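Local coordinates for protein Rik1-associated factor 1 (Schizosaccharomyces pombe, PDB 4O9D) that is a component of the Clr4 methyltransferase complex, which methylates histone H3 to help establish heterochromatin, this chain being the part with its WD-repeat beta-propeller, at residues A[359-364]-A[372-377]; A[343-348]-A[385-390]; A[23-28]-A[400-405]; A[280-285]-A[296-301]. All blocks are in the same frame, centred on the assembly; numbering follows the deposited sequence.

Interaction 1: residues A[359-364]-A[372-377]; sequences IVKVWD and IQNFTE. With EDO (1,2-ethanediol), chain E.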
# COMPACT_ATOMS: atom_id res chain seq x y z
N ILE A 359 -8.56 14.50 -9.20
CA ILE A 359 -9.60 14.80 -8.21
C ILE A 359 -9.74 13.68 -7.19
O ILE A 359 -9.67 12.51 -7.52
CB ILE A 359 -10.98 15.01 -8.88
CG1 ILE A 359 -10.88 16.00 -10.05
CG2 ILE A 359 -12.02 15.50 -7.85
CD1 ILE A 359 -10.71 17.45 -9.62
N VAL A 360 -9.96 14.08 -5.94
CA VAL A 360 -10.35 13.16 -4.88
C VAL A 360 -11.86 13.26 -4.73
O VAL A 360 -12.37 14.33 -4.39
CB VAL A 360 -9.66 13.49 -3.55
CG1 VAL A 360 -10.17 12.58 -2.43
CG2 VAL A 360 -8.12 13.37 -3.70
N LYS A 361 -12.57 12.17 -5.00
CA LYS A 361 -14.03 12.16 -4.96
C LYS A 361 -14.51 11.40 -3.74
O LYS A 361 -13.87 10.41 -3.32
CB LYS A 361 -14.58 11.55 -6.26
CG LYS A 361 -14.39 12.48 -7.48
CD LYS A 361 -14.87 11.86 -8.77
CE LYS A 361 -14.83 12.91 -9.91
NZ LYS A 361 -15.78 14.04 -9.61
N VAL A 362 -15.60 11.89 -3.14
CA VAL A 362 -16.17 11.29 -1.93
C VAL A 362 -17.52 10.65 -2.31
O VAL A 362 -18.32 11.29 -3.00
CB VAL A 362 -16.37 12.31 -0.77
CG1 VAL A 362 -16.94 11.65 0.48
CG2 VAL A 362 -15.05 13.05 -0.43
N TRP A 363 -17.74 9.39 -1.89
CA TRP A 363 -18.92 8.62 -2.26
C TRP A 363 -19.63 8.01 -1.05
O TRP A 363 -18.97 7.56 -0.11
CB TRP A 363 -18.54 7.47 -3.20
CG TRP A 363 -17.55 7.81 -4.31
CD1 TRP A 363 -16.19 7.77 -4.23
CD2 TRP A 363 -17.87 8.19 -5.66
NE1 TRP A 363 -15.63 8.11 -5.45
CE2 TRP A 363 -16.64 8.38 -6.34
CE3 TRP A 363 -19.08 8.39 -6.36
CZ2 TRP A 363 -16.57 8.75 -7.69
CZ3 TRP A 363 -19.01 8.78 -7.70
CH2 TRP A 363 -17.77 8.95 -8.35
N ASP A 364 -20.97 7.98 -1.08
CA ASP A 364 -21.75 7.20 -0.09
C ASP A 364 -22.59 6.14 -0.83
O ASP A 364 -23.56 6.47 -1.50
CB ASP A 364 -22.67 8.06 0.75
CG ASP A 364 -23.23 7.31 1.94
OD1 ASP A 364 -23.44 6.08 1.84
OD2 ASP A 364 -23.43 7.94 3.00
N ILE A 372 -20.87 12.38 -3.49
CA ILE A 372 -21.16 13.34 -2.44
C ILE A 372 -20.56 14.66 -2.86
O ILE A 372 -21.27 15.67 -3.01
CB ILE A 372 -20.51 12.93 -1.11
CG1 ILE A 372 -21.08 11.59 -0.63
CG2 ILE A 372 -20.67 14.04 -0.07
CD1 ILE A 372 -22.58 11.58 -0.39
N GLN A 373 -19.25 14.67 -3.08
CA GLN A 373 -18.54 15.91 -3.39
C GLN A 373 -17.12 15.62 -3.84
O GLN A 373 -16.61 14.53 -3.60
CB GLN A 373 -18.50 16.78 -2.14
CG GLN A 373 -17.57 16.21 -1.06
CD GLN A 373 -17.34 17.17 0.09
OE1 GLN A 373 -18.27 17.80 0.58
NE2 GLN A 373 -16.09 17.29 0.51
N ASN A 374 -16.53 16.57 -4.56
CA ASN A 374 -15.11 16.56 -4.83
C ASN A 374 -14.43 17.10 -3.57
O ASN A 374 -14.78 18.17 -3.10
CB ASN A 374 -14.78 17.43 -6.05
CG ASN A 374 -15.25 16.81 -7.36
OD1 ASN A 374 -15.60 15.64 -7.41
ND2 ASN A 374 -15.25 17.60 -8.43
N PHE A 375 -13.49 16.33 -3.02
CA PHE A 375 -12.79 16.75 -1.81
C PHE A 375 -11.72 17.77 -2.14
O PHE A 375 -11.59 18.79 -1.47
CB PHE A 375 -12.12 15.57 -1.10
CG PHE A 375 -11.34 15.97 0.12
CD1 PHE A 375 -11.99 16.37 1.27
CD2 PHE A 375 -9.95 15.96 0.11
CE1 PHE A 375 -11.26 16.76 2.40
CE2 PHE A 375 -9.20 16.35 1.24
CZ PHE A 375 -9.85 16.76 2.37
N THR A 376 -10.94 17.47 -3.17
CA THR A 376 -9.88 18.38 -3.56
C THR A 376 -9.47 18.07 -4.98
O THR A 376 -9.93 17.09 -5.56
CB THR A 376 -8.67 18.28 -2.61
OG1 THR A 376 -7.76 19.34 -2.88
CG2 THR A 376 -7.94 16.92 -2.73
N GLU A 377 -8.68 18.97 -5.56
CA GLU A 377 -8.15 18.84 -6.91
C GLU A 377 -6.64 19.11 -6.89
O GLU A 377 -6.19 20.19 -6.45
CB GLU A 377 -8.83 19.79 -7.89
CG GLU A 377 -8.08 19.81 -9.22
CD GLU A 377 -8.81 20.52 -10.33
OE1 GLU A 377 -9.88 21.12 -10.06
OE2 GLU A 377 -8.31 20.48 -11.47
C1 EDO E . -18.00 18.79 -6.60
O1 EDO E . -18.07 18.82 -5.17
C2 EDO E . -19.40 18.89 -7.21
O2 EDO E . -19.35 18.33 -8.53
O HOH W 1 -15.48 16.68 -11.02
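Val-360 and Val-362 make the tight side of this antiparallel strand pair, each laying a methyl against CB of Phe-375: CG1 of Val-360 at 3.8 Å, CG2 of Val-362 at 3.9 Å. CG2 of Val-360 meets CG2 of Thr-376 at 3.7 Å. The Thr-376 hydroxyl bonds to Tyr-406 of the next blade, and the Tyr-406 ring packs edge-to-face with that of Phe-375. These are the outer strands of a WD40 propeller blade, and 359-363 runs into the signature Trp-363–Asp-364 pair, with NE1 of Trp-363 bonded to Thr-353. Ile-372 and Gln-373 both face Val-362 in a classic beta bulge. The opposite face is more polar and more open to solvent, with Asn-374 and Glu-377 exposed. There Lys-361 and Asn-374 run alongside each other, and the bend at the lysine's last torsion (chi4 -64°) places NZ 2.7 Å from OD1 of Asn-374. A water accepts from NZ of Lys-361 and ND2 of Asn-374. An alanine at Lys-361 would probably leave OD1 of Asn-374 without its charged donor and the amide freer to turn. CG2 of Ile-359 touches CG of Asn-374 at 3.5 Å, while a 1,2-ethanediol takes the backbone N-H of Asn-374 through O1 at 2.8 Å.

Interaction 2: residues A[343-348]-A[385-390]; sequences QWQPKG and GGFSED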
# COMPACT_ATOMS: atom_id res chain seq x y z
N GLN A 343 -9.94 4.23 -0.57
CA GLN A 343 -9.99 3.91 0.86
C GLN A 343 -11.31 4.31 1.48
O GLN A 343 -11.89 5.35 1.12
CB GLN A 343 -8.87 4.66 1.63
CG GLN A 343 -7.46 4.14 1.40
CD GLN A 343 -6.46 4.62 2.44
OE1 GLN A 343 -6.77 5.48 3.27
NE2 GLN A 343 -5.25 4.06 2.41
N TRP A 344 -11.74 3.51 2.43
CA TRP A 344 -12.85 3.87 3.30
C TRP A 344 -12.36 4.74 4.45
O TRP A 344 -11.33 4.48 5.07
CB TRP A 344 -13.56 2.63 3.81
CG TRP A 344 -14.15 1.84 2.66
CD1 TRP A 344 -13.49 0.94 1.86
CD2 TRP A 344 -15.49 1.91 2.16
NE1 TRP A 344 -14.36 0.43 0.91
CE2 TRP A 344 -15.58 1.02 1.07
CE3 TRP A 344 -16.62 2.65 2.54
CZ2 TRP A 344 -16.76 0.85 0.36
CZ3 TRP A 344 -17.80 2.46 1.84
CH2 TRP A 344 -17.86 1.58 0.76
N GLN A 345 -13.10 5.82 4.66
CA GLN A 345 -12.89 6.71 5.79
C GLN A 345 -12.76 5.89 7.07
O GLN A 345 -13.69 5.19 7.45
CB GLN A 345 -14.12 7.63 5.91
CG GLN A 345 -14.35 8.18 7.31
CD GLN A 345 -13.85 9.60 7.45
OE1 GLN A 345 -14.44 10.53 6.90
NE2 GLN A 345 -12.74 9.77 8.15
N PRO A 346 -11.60 5.97 7.74
CA PRO A 346 -11.57 5.16 8.95
C PRO A 346 -12.65 5.62 9.93
O PRO A 346 -12.93 6.82 10.03
CB PRO A 346 -10.16 5.38 9.50
CG PRO A 346 -9.36 5.82 8.30
CD PRO A 346 -10.34 6.68 7.51
N LYS A 347 -13.28 4.67 10.60
CA LYS A 347 -14.26 4.97 11.63
C LYS A 347 -15.59 5.48 11.05
O LYS A 347 -16.52 5.75 11.80
CB LYS A 347 -13.67 5.99 12.62
CG LYS A 347 -12.33 5.53 13.23
CD LYS A 347 -11.38 6.70 13.48
CE LYS A 347 -11.92 7.65 14.53
NZ LYS A 347 -10.85 8.12 15.47
N GLY A 348 -15.69 5.56 9.72
CA GLY A 348 -16.88 6.06 9.05
C GLY A 348 -17.44 5.11 8.00
O GLY A 348 -17.10 3.92 7.98
N GLY A 385 -2.96 8.05 -2.04
CA GLY A 385 -3.73 8.77 -1.04
C GLY A 385 -4.06 7.84 0.13
O GLY A 385 -4.39 6.68 -0.08
N GLY A 386 -3.99 8.36 1.35
CA GLY A 386 -4.17 7.52 2.51
C GLY A 386 -4.51 8.26 3.79
O GLY A 386 -3.83 9.22 4.16
N PHE A 387 -5.55 7.79 4.48
CA PHE A 387 -5.92 8.29 5.80
C PHE A 387 -5.03 7.70 6.87
O PHE A 387 -4.58 6.55 6.76
CB PHE A 387 -7.33 7.83 6.16
CG PHE A 387 -8.43 8.54 5.42
CD1 PHE A 387 -8.82 9.80 5.81
CD2 PHE A 387 -9.07 7.94 4.36
CE1 PHE A 387 -9.83 10.46 5.15
CE2 PHE A 387 -10.10 8.60 3.69
CZ PHE A 387 -10.47 9.85 4.09
N SER A 388 -4.81 8.45 7.94
CA SER A 388 -4.26 7.84 9.14
C SER A 388 -5.38 7.03 9.77
O SER A 388 -6.57 7.33 9.57
CB SER A 388 -3.73 8.92 10.11
OG SER A 388 -4.76 9.82 10.48
N GLU A 389 -5.00 6.01 10.53
CA GLU A 389 -5.98 5.13 11.17
C GLU A 389 -6.94 5.89 12.09
O GLU A 389 -8.10 5.49 12.23
CB GLU A 389 -5.27 4.01 11.95
CG GLU A 389 -4.79 2.88 11.10
CD GLU A 389 -4.24 1.72 11.93
OE1 GLU A 389 -4.51 0.55 11.57
OE2 GLU A 389 -3.55 1.99 12.94
N ASP A 390 -6.48 6.96 12.74
CA ASP A 390 -7.35 7.73 13.63
C ASP A 390 -8.17 8.80 12.86
O ASP A 390 -8.86 9.61 13.47
CB ASP A 390 -6.55 8.36 14.79
CG ASP A 390 -5.77 9.60 14.37
OD1 ASP A 390 -5.78 9.94 13.17
OD2 ASP A 390 -5.12 10.23 15.24
O HOH W 2 -3.52 4.85 4.64
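CG of Gln-343 stands anti to its carbonyl carbon (chi1 -73°) and the chain extends beyond it (chi2 -164°), carrying the amide across to Gly-386 and Phe-387. Phe-387 likewise has CG anti to its carbonyl carbon, and its ring faces Pro-346. OE1 of Gln-343 accepts the N-H of Phe-387 at 2.9 Å and also sits at the edge of the ring, 3.5 Å from CD2 of Phe-387. NE2 of Gln-343 gives to a water at 2.9 Å, and that water donates to O of Phe-387. CD of Pro-346 lies over the ring face, 3.8 Å from the centroid of Phe-387 and 30° off its normal, a CH-pi contact; CA of Gln-345 lies over the same face. This proline occupies a type II turn, 345-348, that follows the innermost strand of one propeller blade, and Phe-387 ends the innermost strand of the next. NZ of Lys-347 meets O of Asp-390 at 3.2 Å from above the carbonyl plane. An alanine at Gln-343 would probably leave the buried N-H of Phe-387 without its acceptor. Amide, water and proline ring thus join neighbouring blades without strand pairing between the two segments, one glutamine serving both N-H and, through water, carbonyl of Phe-387.

Interaction 3: residues A[23-28]-A[400-405]; sequences WKHFNE and GGDVNM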
# COMPACT_ATOMS: atom_id res chain seq x y z
N TRP A 23 -3.45 21.59 5.32
CA TRP A 23 -2.55 21.80 6.44
C TRP A 23 -1.13 22.06 5.96
O TRP A 23 -0.57 23.12 6.22
CB TRP A 23 -2.57 20.58 7.36
CG TRP A 23 -1.71 20.79 8.54
CD1 TRP A 23 -1.67 21.90 9.33
CD2 TRP A 23 -0.77 19.87 9.09
NE1 TRP A 23 -0.75 21.73 10.34
CE2 TRP A 23 -0.19 20.49 10.21
CE3 TRP A 23 -0.35 18.57 8.75
CZ2 TRP A 23 0.79 19.87 11.00
CZ3 TRP A 23 0.62 17.95 9.52
CH2 TRP A 23 1.18 18.61 10.64
N LYS A 24 -0.54 21.08 5.27
CA LYS A 24 0.81 21.24 4.77
C LYS A 24 0.90 20.77 3.35
O LYS A 24 0.26 19.80 2.96
CB LYS A 24 1.80 20.43 5.61
CG LYS A 24 1.87 20.84 7.05
CD LYS A 24 2.52 22.19 7.22
CE LYS A 24 2.74 22.50 8.68
NZ LYS A 24 3.23 23.90 8.87
N HIS A 25 1.71 21.46 2.58
CA HIS A 25 2.05 21.04 1.24
C HIS A 25 3.57 20.92 1.16
O HIS A 25 4.30 21.72 1.76
CB HIS A 25 1.59 22.05 0.19
CG HIS A 25 2.31 21.88 -1.11
ND1 HIS A 25 1.90 20.98 -2.07
CD2 HIS A 25 3.44 22.45 -1.59
CE1 HIS A 25 2.74 21.01 -3.09
NE2 HIS A 25 3.68 21.90 -2.83
N PHE A 26 4.03 19.94 0.40
CA PHE A 26 5.44 19.62 0.31
C PHE A 26 5.80 19.13 -1.09
O PHE A 26 5.06 18.32 -1.66
CB PHE A 26 5.75 18.55 1.38
CG PHE A 26 7.17 18.05 1.37
CD1 PHE A 26 8.18 18.75 2.02
CD2 PHE A 26 7.49 16.84 0.76
CE1 PHE A 26 9.49 18.28 2.03
CE2 PHE A 26 8.80 16.36 0.76
CZ PHE A 26 9.79 17.08 1.40
N ASN A 27 6.91 19.62 -1.64
CA ASN A 27 7.46 19.11 -2.90
C ASN A 27 8.95 19.39 -2.97
O ASN A 27 9.38 20.37 -3.59
CB ASN A 27 6.80 19.76 -4.13
CG ASN A 27 7.27 19.12 -5.46
OD1 ASN A 27 8.33 18.50 -5.52
ND2 ASN A 27 6.47 19.27 -6.52
N GLU A 28 9.74 18.55 -2.31
CA GLU A 28 11.19 18.57 -2.46
C GLU A 28 11.51 17.27 -3.11
O GLU A 28 12.66 16.82 -3.15
CB GLU A 28 11.86 18.61 -1.09
CG GLU A 28 11.52 19.87 -0.35
CD GLU A 28 11.81 21.09 -1.19
OE1 GLU A 28 12.86 21.09 -1.88
OE2 GLU A 28 10.98 22.04 -1.17
N GLY A 400 4.60 14.41 -10.30
CA GLY A 400 5.43 15.60 -10.29
C GLY A 400 5.88 16.02 -8.90
O GLY A 400 6.46 17.09 -8.73
N GLY A 401 5.59 15.18 -7.89
CA GLY A 401 6.14 15.39 -6.57
C GLY A 401 5.29 16.12 -5.54
O GLY A 401 5.71 16.23 -4.39
N ASP A 402 4.11 16.61 -5.92
CA ASP A 402 3.26 17.29 -4.94
C ASP A 402 2.76 16.32 -3.88
O ASP A 402 2.29 15.24 -4.19
CB ASP A 402 2.04 17.96 -5.60
CG ASP A 402 2.37 19.35 -6.14
OD1 ASP A 402 3.38 19.93 -5.70
OD2 ASP A 402 1.63 19.85 -7.00
N VAL A 403 2.86 16.74 -2.63
CA VAL A 403 2.25 16.02 -1.51
C VAL A 403 1.40 16.99 -0.68
O VAL A 403 1.93 17.91 -0.05
CB VAL A 403 3.33 15.38 -0.61
CG1 VAL A 403 2.70 14.67 0.61
CG2 VAL A 403 4.13 14.40 -1.41
N ASN A 404 0.08 16.79 -0.71
CA ASN A 404 -0.82 17.58 0.12
C ASN A 404 -1.26 16.85 1.38
O ASN A 404 -1.74 15.71 1.30
CB ASN A 404 -2.05 18.04 -0.68
CG ASN A 404 -1.70 19.04 -1.76
OD1 ASN A 404 -0.58 19.52 -1.83
ND2 ASN A 404 -2.67 19.38 -2.60
N MET A 405 -1.12 17.50 2.52
CA MET A 405 -1.60 16.96 3.79
C MET A 405 -2.80 17.75 4.34
O MET A 405 -2.71 18.98 4.51
CB MET A 405 -0.50 16.99 4.86
CG MET A 405 0.54 15.89 4.79
SD MET A 405 0.95 15.28 6.46
CE MET A 405 1.95 13.86 6.04
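Asn-27 reaches across to Gly-400 and Gly-401, just before strand 403-407. Its CG is anti to the backbone N (chi1 -174°). CB lies 3.7 Å from O of Gly-401, and CG comes to 3.5 Å from the same oxygen. OD1 of Asn-27 lies 3.6 Å from O of Gly-401 and accepts a weak bond from N of Thr-29. At the tip, ND2 of Asn-27 donates to O of Gly-400 at 3.1 Å. Gly-401 has to be a glycine: its backbone angles would jam a side chain against the preceding carbonyl, and a CB would clash with OD1 of Asn-27. ND1 of His-25 gives a nearly straight bond to OD1 of Asn-404, 2.9 Å away and in the plane of the imidazole. At the other end SD of Met-405 meets the edge of the Trp-23 ring, 4.1 Å from CZ3, a Met-aromatic contact. There O of Met-405 accepts the N-H groups of both Trp-23 and Lys-24, forming a classic beta bulge. Strand 21-26 is thereby the outermost strand of a sheet otherwise built near the chain's end, the velcro closure of WD40 propellers; strand 393-398 flanks 403-407 on its other side, and Phe-26 packs on Leu-47 and Trp-63 of the adjoining blade.

Interaction 4: residues A[280-285]-A[296-301]; sequences DINHAT and SGTDNQ
Asn-282 and His-283 both direct their backbone N-H at O of Ser-296, at 2.9 Å from Asn-282 N and 3.2 Å from His-283 N, so that the antiparallel pairing of 281-286 with 292-297 is shifted by one residue in a classic beta bulge. N of Ser-296 returns a nearly straight bond (175°) to O of His-283, and N of Thr-298 binds O of Asp-280 at 3.1 Å as the chain enters a type I turn, 297-300. The side chain of Thr-298 crosses those of Asp-280 and Asn-282 at about a right angle. Its methyl CG2 touches CB of Asp-280 at 3.4 Å and OD1 of Asn-282 at 3.5 Å. The hydroxyl, set between the backbone N and the carbonyl carbon (chi1 67°), bonds a water that also accepts from N of Asp-280. A second water links OG of Ser-296 to O of His-283, to which it donates, and OG of Ser-296 bonds OG1 of Thr-302. Within the turn, OD1 of Asp-299 accepts from N of Gln-301, an Asx turn. The polar tips have partners beyond the hairpin: OD1 of Asp-280 takes ND2 of Asn-253, and ND2 of Asn-282 gives to O of Ala-337 and of Ile-339. The Thr-298 methyl thus packs against two polar side chains, while backbone bonds and waters hold the hairpin and the amide and carboxylate tie it to neighbouring parts of the propeller.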
# COMPACT_ATOMS: atom_id res chain seq x y z
N ASP A 280 -7.17 -3.94 -15.93
CA ASP A 280 -6.07 -3.77 -14.99
C ASP A 280 -6.59 -3.24 -13.67
O ASP A 280 -6.91 -2.05 -13.55
CB ASP A 280 -5.02 -2.80 -15.56
CG ASP A 280 -3.67 -2.89 -14.83
OD1 ASP A 280 -3.62 -3.39 -13.68
OD2 ASP A 280 -2.67 -2.44 -15.42
N ILE A 281 -6.69 -4.11 -12.66
CA ILE A 281 -7.20 -3.67 -11.36
C ILE A 281 -6.03 -3.19 -10.48
O ILE A 281 -5.06 -3.95 -10.22
CB ILE A 281 -7.97 -4.79 -10.62
CG1 ILE A 281 -9.14 -5.33 -11.44
CG2 ILE A 281 -8.46 -4.29 -9.26
CD1 ILE A 281 -9.94 -6.42 -10.67
N ASN A 282 -6.11 -1.94 -10.02
CA ASN A 282 -5.10 -1.38 -9.12
C ASN A 282 -5.40 -1.68 -7.65
O ASN A 282 -4.48 -1.96 -6.88
CB ASN A 282 -5.00 0.15 -9.27
CG ASN A 282 -4.38 0.60 -10.59
OD1 ASN A 282 -3.70 -0.15 -11.27
ND2 ASN A 282 -4.62 1.85 -10.94
N HIS A 283 -6.68 -1.59 -7.25
CA HIS A 283 -7.03 -1.70 -5.82
C HIS A 283 -8.41 -2.33 -5.64
O HIS A 283 -9.38 -1.90 -6.29
CB HIS A 283 -7.06 -0.31 -5.14
CG HIS A 283 -5.75 0.41 -5.17
ND1 HIS A 283 -4.68 0.04 -4.39
CD2 HIS A 283 -5.33 1.47 -5.91
CE1 HIS A 283 -3.65 0.83 -4.65
NE2 HIS A 283 -4.02 1.72 -5.56
N ALA A 284 -8.49 -3.32 -4.76
CA ALA A 284 -9.79 -3.86 -4.32
C ALA A 284 -9.97 -3.57 -2.84
O ALA A 284 -8.98 -3.58 -2.08
CB ALA A 284 -9.83 -5.36 -4.56
N THR A 285 -11.21 -3.31 -2.40
CA THR A 285 -11.46 -3.14 -0.96
C THR A 285 -12.74 -3.86 -0.51
O THR A 285 -13.48 -4.42 -1.32
CB THR A 285 -11.58 -1.64 -0.50
OG1 THR A 285 -12.86 -1.12 -0.90
CG2 THR A 285 -10.46 -0.80 -1.11
N SER A 296 -11.08 -0.85 -8.26
CA SER A 296 -10.72 0.41 -8.92
C SER A 296 -9.62 0.15 -9.92
O SER A 296 -8.60 -0.49 -9.62
CB SER A 296 -10.25 1.48 -7.92
OG SER A 296 -11.13 1.64 -6.82
N GLY A 297 -9.79 0.67 -11.13
CA GLY A 297 -8.86 0.29 -12.18
C GLY A 297 -8.16 1.40 -12.90
O GLY A 297 -8.36 2.59 -12.60
N THR A 298 -7.35 0.99 -13.87
CA THR A 298 -6.66 1.91 -14.76
C THR A 298 -7.64 2.55 -15.73
O THR A 298 -7.25 3.48 -16.44
CB THR A 298 -5.55 1.20 -15.59
OG1 THR A 298 -6.15 0.26 -16.50
CG2 THR A 298 -4.55 0.47 -14.66
N ASP A 299 -8.89 2.06 -15.76
CA ASP A 299 -9.96 2.75 -16.51
C ASP A 299 -10.49 4.00 -15.82
O ASP A 299 -11.43 4.65 -16.31
CB ASP A 299 -11.13 1.82 -16.84
CG ASP A 299 -11.78 1.19 -15.61
OD1 ASP A 299 -11.29 1.39 -14.47
OD2 ASP A 299 -12.79 0.46 -15.80
N ASN A 300 -9.89 4.34 -14.69
CA ASN A 300 -10.31 5.52 -13.95
C ASN A 300 -11.75 5.40 -13.44
O ASN A 300 -12.47 6.39 -13.38
CB ASN A 300 -10.17 6.76 -14.85
CG ASN A 300 -9.53 7.95 -14.12
OD1 ASN A 300 -8.80 7.79 -13.13
ND2 ASN A 300 -9.82 9.15 -14.62
N GLN A 301 -12.19 4.20 -13.07
CA GLN A 301 -13.49 4.09 -12.42
C GLN A 301 -13.46 2.91 -11.46
O GLN A 301 -12.56 2.09 -11.55
CB GLN A 301 -14.61 3.92 -13.45
CG GLN A 301 -14.48 2.68 -14.32
CD GLN A 301 -15.37 2.76 -15.56
OE1 GLN A 301 -15.97 3.80 -15.84
NE2 GLN A 301 -15.44 1.66 -16.31
O HOH W 3 -8.64 -1.16 -16.17
O HOH W 4 -11.32 -0.22 -4.99

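Overall arrangement
All four contacts belong to one ring of blades. Interactions 2 and 4 touch directly: NE1 of Trp-344 lies 2.8 Å from OG1 of Thr-285, a probable hydrogen bond joining two adjacent blades, although their centres are about 18 Å apart. Interaction 1 holds the outer edge of the blade whose innermost strand supplies Gln-343 to interaction 2; their centres are about 14 Å apart and their nearest atoms about 6 Å. Interaction 2 reaches the sheet that interaction 3 completes, with about 19 Å between centres. Interactions 3 and 4 are the most distant pair, about 24 Å between centres. The ethanediol at interaction 1 is probably from the crystallisation liquor.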